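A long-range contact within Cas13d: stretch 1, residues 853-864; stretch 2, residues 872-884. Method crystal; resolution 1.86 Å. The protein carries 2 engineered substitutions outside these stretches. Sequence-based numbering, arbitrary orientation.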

# COMPACT_ATOMS: atom_id res chain seq x y z
N HIS A 853 12.53 -10.79 13.51
CA HIS A 853 13.60 -10.45 14.47
C HIS A 853 14.63 -11.58 14.60
O HIS A 853 15.80 -11.29 14.73
CB HIS A 853 13.01 -9.87 15.75
CG HIS A 853 12.52 -8.48 15.53
ND1 HIS A 853 13.36 -7.46 15.23
CD2 HIS A 853 11.29 -7.97 15.49
CE1 HIS A 853 12.67 -6.37 15.06
NE2 HIS A 853 11.41 -6.66 15.20
N TYR A 854 14.19 -12.83 14.59
CA TYR A 854 15.20 -13.90 14.70
C TYR A 854 16.13 -13.86 13.48
O TYR A 854 17.32 -13.86 13.64
CB TYR A 854 14.55 -15.28 14.83
CG TYR A 854 15.59 -16.36 14.83
CD1 TYR A 854 16.32 -16.63 15.96
CD2 TYR A 854 15.90 -17.05 13.67
CE1 TYR A 854 17.32 -17.58 15.96
CE2 TYR A 854 16.90 -18.00 13.65
CZ TYR A 854 17.61 -18.27 14.80
OH TYR A 854 18.60 -19.19 14.80
N VAL A 855 15.57 -13.79 12.29
CA VAL A 855 16.40 -13.75 11.05
C VAL A 855 17.26 -12.50 11.08
O VAL A 855 18.42 -12.58 10.78
CB VAL A 855 15.52 -13.82 9.79
CG1 VAL A 855 16.33 -13.65 8.53
CG2 VAL A 855 14.69 -15.08 9.74
N MET A 856 16.69 -11.38 11.48
CA MET A 856 17.46 -10.11 11.50
C MET A 856 18.64 -10.25 12.46
O MET A 856 19.71 -9.85 12.10
CB MET A 856 16.58 -8.95 11.98
CG MET A 856 17.33 -7.66 12.08
SD MET A 856 17.87 -6.97 10.52
CE MET A 856 16.33 -6.31 9.90
N GLN A 857 18.42 -10.80 13.65
CA GLN A 857 19.49 -10.96 14.66
C GLN A 857 20.58 -11.90 14.12
O GLN A 857 21.72 -11.65 14.35
CB GLN A 857 18.88 -11.33 16.00
CG GLN A 857 18.09 -10.19 16.60
CD GLN A 857 17.34 -10.51 17.87
OE1 GLN A 857 17.53 -11.53 18.49
NE2 GLN A 857 16.46 -9.60 18.25
N ARG A 858 20.19 -12.96 13.43
CA ARG A 858 21.19 -13.87 12.85
C ARG A 858 22.01 -13.12 11.80
O ARG A 858 23.19 -13.32 11.74
CB ARG A 858 20.51 -15.10 12.26
CG ARG A 858 19.96 -16.05 13.31
CD ARG A 858 21.04 -16.70 14.15
NE ARG A 858 22.06 -17.31 13.33
CZ ARG A 858 22.01 -18.54 12.87
NH1 ARG A 858 20.98 -19.32 13.13
NH2 ARG A 858 22.99 -19.00 12.13
N CYS A 859 21.36 -12.30 10.98
CA CYS A 859 22.08 -11.53 9.94
C CYS A 859 23.03 -10.53 10.61
O CYS A 859 24.11 -10.34 10.12
CB CYS A 859 21.12 -10.74 9.07
SG CYS A 859 20.04 -11.75 8.02
N ILE A 860 22.58 -9.86 11.66
CA ILE A 860 23.43 -8.84 12.34
C ILE A 860 24.66 -9.49 12.99
O ILE A 860 25.71 -8.89 12.93
CB ILE A 860 22.62 -8.06 13.39
CG1 ILE A 860 21.46 -7.29 12.78
CG2 ILE A 860 23.52 -7.16 14.21
CD1 ILE A 860 21.86 -6.03 12.12
N THR A 861 24.49 -10.64 13.61
CA THR A 861 25.58 -11.30 14.36
C THR A 861 26.45 -12.18 13.48
O THR A 861 27.42 -12.69 13.99
CB THR A 861 25.02 -12.08 15.54
OG1 THR A 861 24.14 -13.07 15.02
CG2 THR A 861 24.31 -11.20 16.53
N LYS A 862 26.11 -12.37 12.22
CA LYS A 862 26.94 -13.21 11.34
C LYS A 862 28.36 -12.64 11.30
O LYS A 862 28.51 -11.46 11.06
CB LYS A 862 26.33 -13.25 9.94
CG LYS A 862 26.97 -14.23 8.99
CD LYS A 862 26.72 -13.87 7.56
CE LYS A 862 27.36 -14.85 6.61
NZ LYS A 862 27.74 -16.11 7.30
N ARG A 863 29.36 -13.49 11.54
CA ARG A 863 30.78 -13.07 11.52
C ARG A 863 31.32 -13.18 10.09
O ARG A 863 31.48 -14.33 9.61
CB ARG A 863 31.61 -13.92 12.49
CG ARG A 863 32.31 -13.12 13.58
CD ARG A 863 31.43 -12.90 14.79
NE ARG A 863 31.07 -14.15 15.45
CZ ARG A 863 31.77 -14.71 16.43
NH1 ARG A 863 33.03 -14.38 16.62
NH2 ARG A 863 31.20 -15.60 17.22
N GLY A 864 31.58 -12.04 9.44
CA GLY A 864 32.10 -12.02 8.06
C GLY A 864 33.27 -12.96 7.88
O GLY A 864 34.22 -12.89 8.69
N LYS A 872 32.46 -9.33 18.61
CA LYS A 872 31.30 -10.22 18.78
C LYS A 872 30.26 -9.51 19.65
O LYS A 872 30.64 -9.00 20.70
CB LYS A 872 31.77 -11.49 19.49
CG LYS A 872 30.69 -12.50 19.82
CD LYS A 872 31.22 -13.89 19.68
CE LYS A 872 30.63 -14.86 20.68
NZ LYS A 872 29.47 -14.25 21.34
N ILE A 873 29.00 -9.49 19.22
CA ILE A 873 27.92 -8.81 19.98
C ILE A 873 27.62 -9.69 21.19
O ILE A 873 27.56 -10.88 21.02
CB ILE A 873 26.70 -8.57 19.07
CG1 ILE A 873 27.04 -7.61 17.94
CG2 ILE A 873 25.50 -8.08 19.86
CD1 ILE A 873 26.08 -7.64 16.79
N LYS A 874 27.31 -9.10 22.34
CA LYS A 874 27.04 -9.86 23.59
C LYS A 874 25.79 -10.75 23.53
O LYS A 874 25.68 -11.62 24.36
CB LYS A 874 26.95 -8.92 24.79
CG LYS A 874 25.82 -7.90 24.77
CD LYS A 874 25.75 -7.11 26.05
CE LYS A 874 24.87 -5.89 25.96
NZ LYS A 874 24.94 -5.06 27.17
N TYR A 875 24.86 -10.48 22.62
CA TYR A 875 23.62 -11.28 22.49
C TYR A 875 23.84 -12.51 21.60
O TYR A 875 22.98 -13.37 21.61
CB TYR A 875 22.55 -10.37 21.90
CG TYR A 875 22.19 -9.21 22.78
CD1 TYR A 875 21.50 -9.41 23.95
CD2 TYR A 875 22.54 -7.92 22.45
CE1 TYR A 875 21.17 -8.36 24.78
CE2 TYR A 875 22.22 -6.85 23.27
CZ TYR A 875 21.53 -7.08 24.44
OH TYR A 875 21.20 -6.06 25.25
N GLU A 876 24.94 -12.59 20.86
CA GLU A 876 25.16 -13.71 19.91
C GLU A 876 25.04 -15.09 20.57
O GLU A 876 24.32 -15.92 20.06
CB GLU A 876 26.48 -13.57 19.16
CG GLU A 876 26.65 -14.60 18.07
CD GLU A 876 27.97 -14.61 17.32
OE1 GLU A 876 28.54 -15.68 17.14
OE2 GLU A 876 28.42 -13.56 16.91
N ASP A 877 25.75 -15.32 21.66
CA ASP A 877 25.76 -16.68 22.26
C ASP A 877 24.35 -17.16 22.61
O ASP A 877 24.03 -18.26 22.23
CB ASP A 877 26.73 -16.77 23.44
CG ASP A 877 28.18 -16.73 23.01
OD1 ASP A 877 29.01 -16.46 23.86
OD2 ASP A 877 28.46 -16.94 21.83
N ASP A 878 23.58 -16.37 23.33
CA ASP A 878 22.22 -16.80 23.72
C ASP A 878 21.32 -16.97 22.48
O ASP A 878 20.52 -17.89 22.46
CB ASP A 878 21.61 -15.87 24.74
CG ASP A 878 22.19 -16.10 26.11
OD1 ASP A 878 22.66 -17.21 26.36
OD2 ASP A 878 22.14 -15.17 26.92
N LEU A 879 21.45 -16.09 21.51
CA LEU A 879 20.61 -16.19 20.30
C LEU A 879 20.89 -17.53 19.61
O LEU A 879 19.97 -18.19 19.22
CB LEU A 879 20.98 -15.03 19.39
CG LEU A 879 20.42 -15.09 17.98
CD1 LEU A 879 18.93 -14.81 17.99
CD2 LEU A 879 21.13 -14.10 17.10
N LEU A 880 22.15 -17.90 19.50
CA LEU A 880 22.51 -19.18 18.85
C LEU A 880 21.98 -20.37 19.65
O LEU A 880 21.66 -21.36 19.05
CB LEU A 880 24.01 -19.21 18.59
CG LEU A 880 24.49 -18.25 17.52
CD1 LEU A 880 26.00 -18.22 17.45
CD2 LEU A 880 23.92 -18.62 16.16
N LYS A 881 22.02 -20.30 20.97
CA LYS A 881 21.49 -21.40 21.82
C LYS A 881 19.96 -21.44 21.86
O LYS A 881 19.41 -22.52 21.93
CB LYS A 881 22.01 -21.25 23.25
CG LYS A 881 23.48 -21.56 23.44
CD LYS A 881 23.98 -21.08 24.78
CE LYS A 881 22.84 -20.70 25.70
NZ LYS A 881 23.31 -20.22 27.01
N ASN A 882 19.33 -20.28 21.98
CA ASN A 882 17.87 -20.14 22.16
C ASN A 882 17.02 -20.56 20.96
O ASN A 882 15.89 -20.89 21.20
CB ASN A 882 17.46 -18.77 22.70
CG ASN A 882 18.00 -18.51 24.08
OD1 ASN A 882 18.34 -19.43 24.80
ND2 ASN A 882 18.07 -17.25 24.45
N HIS A 883 17.51 -20.35 19.73
CA HIS A 883 16.71 -20.65 18.51
C HIS A 883 15.45 -19.77 18.48
O HIS A 883 14.41 -20.21 18.03
CB HIS A 883 16.41 -22.14 18.40
CG HIS A 883 17.65 -22.94 18.25
ND1 HIS A 883 18.37 -22.95 17.10
CD2 HIS A 883 18.31 -23.72 19.11
CE1 HIS A 883 19.42 -23.72 17.26
NE2 HIS A 883 19.41 -24.19 18.47
N GLY A 884 15.57 -18.56 19.02
CA GLY A 884 14.48 -17.58 19.05
C GLY A 884 15.06 -16.20 19.25
O GLY A 884 16.11 -16.10 19.82
O HOH W 1 19.57 -20.07 17.03

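This is a compact, largely apolar packing of two helices that run in roughly opposite directions, centred on one leucine and fastened at one end by a salt bridge and at the other by a water. The axes of helix 853-861 and helix 876-882 approach to 10.6 Å, with 133° between their N-to-C directions, and the two stretches together bury 623 Å². The backbones draw nearer at the ends than in the middle: the CA atoms of Tyr-854 and Gly-884 lie 5.7 Å apart and those of Thr-861 and Glu-876 6.1 Å, whereas the CA atoms of Gln-857 and Leu-879 are 7.8 Å apart. The wider gap is filled by a side chain.

That side chain is Leu-879, a knob seated among Tyr-854, Gln-857, Arg-858 and Thr-861, residues spaced so that they line one side of the first helix. Its CD1 lies 3.8 Å from Tyr-854 CD1 and 3.6 Å from Gln-857 OE1, while its CD2 is 3.9 Å from Arg-858 CD and 3.8 Å from Thr-861 OG1. A branched, flexible but wholly apolar residue suits such a hole, since its forked end can touch several walls at once. The threonine hydroxyl beside it is already engaged: Thr-861 OG1 donates to Gln-857 O at 2.9 Å, one turn back in its own helix, a common way for threonine to satisfy its hydroxyl.

Tyr-854 serves both as an apolar surface and as a polar anchor. Gly-884 meets the edge of its ring through its backbone carbonyl carbon, C, 3.5 Å from Tyr-854 CD1. At the tip, Tyr-854 OH accepts a hydrogen bond from Arg-858 NH1 at 2.9 Å and is also hydrogen-bonded to water 1 at 2.6 Å. The same water donates to Leu-879 O, 2.9 Å away, and so links the tyrosine to the backbone of the second helix. Arg-858 also offers the face of its guanidinium to Leu-880, whose CD2 is 3.6 Å from Arg-858 NE; the flat group can pack against a methyl while its N-H bonds remain directed outward in the plane.

Toward the C-terminal end of the first helix, the packing passes to Ile-873, which precedes the second helix. Its long, branched side chain points toward the first stretch and suits an apolar site: Ile-873 CD1 reaches 3.7 Å from Ile-860 CG2 and 4.0 Å from Thr-861 CG2, methyl against methyl.

Beyond this lies the charged clasp. Glu-876 extends with chi1 and chi2 both t, packing its CG 3.9 Å from Thr-861 CB while its length delivers the carboxylate to Arg-863: NH2 donates to Glu-876 OE1 at 2.7 Å with an N-H...acceptor angle of 157°, a salt bridge in the guanidinium plane. Over one face of that guanidinium lies Lys-872, its CD only 3.0 Å from Arg-863 NH2. Arg-863 is poorly ordered, so the fine detail here deserves less confidence than the leucine-centred packing.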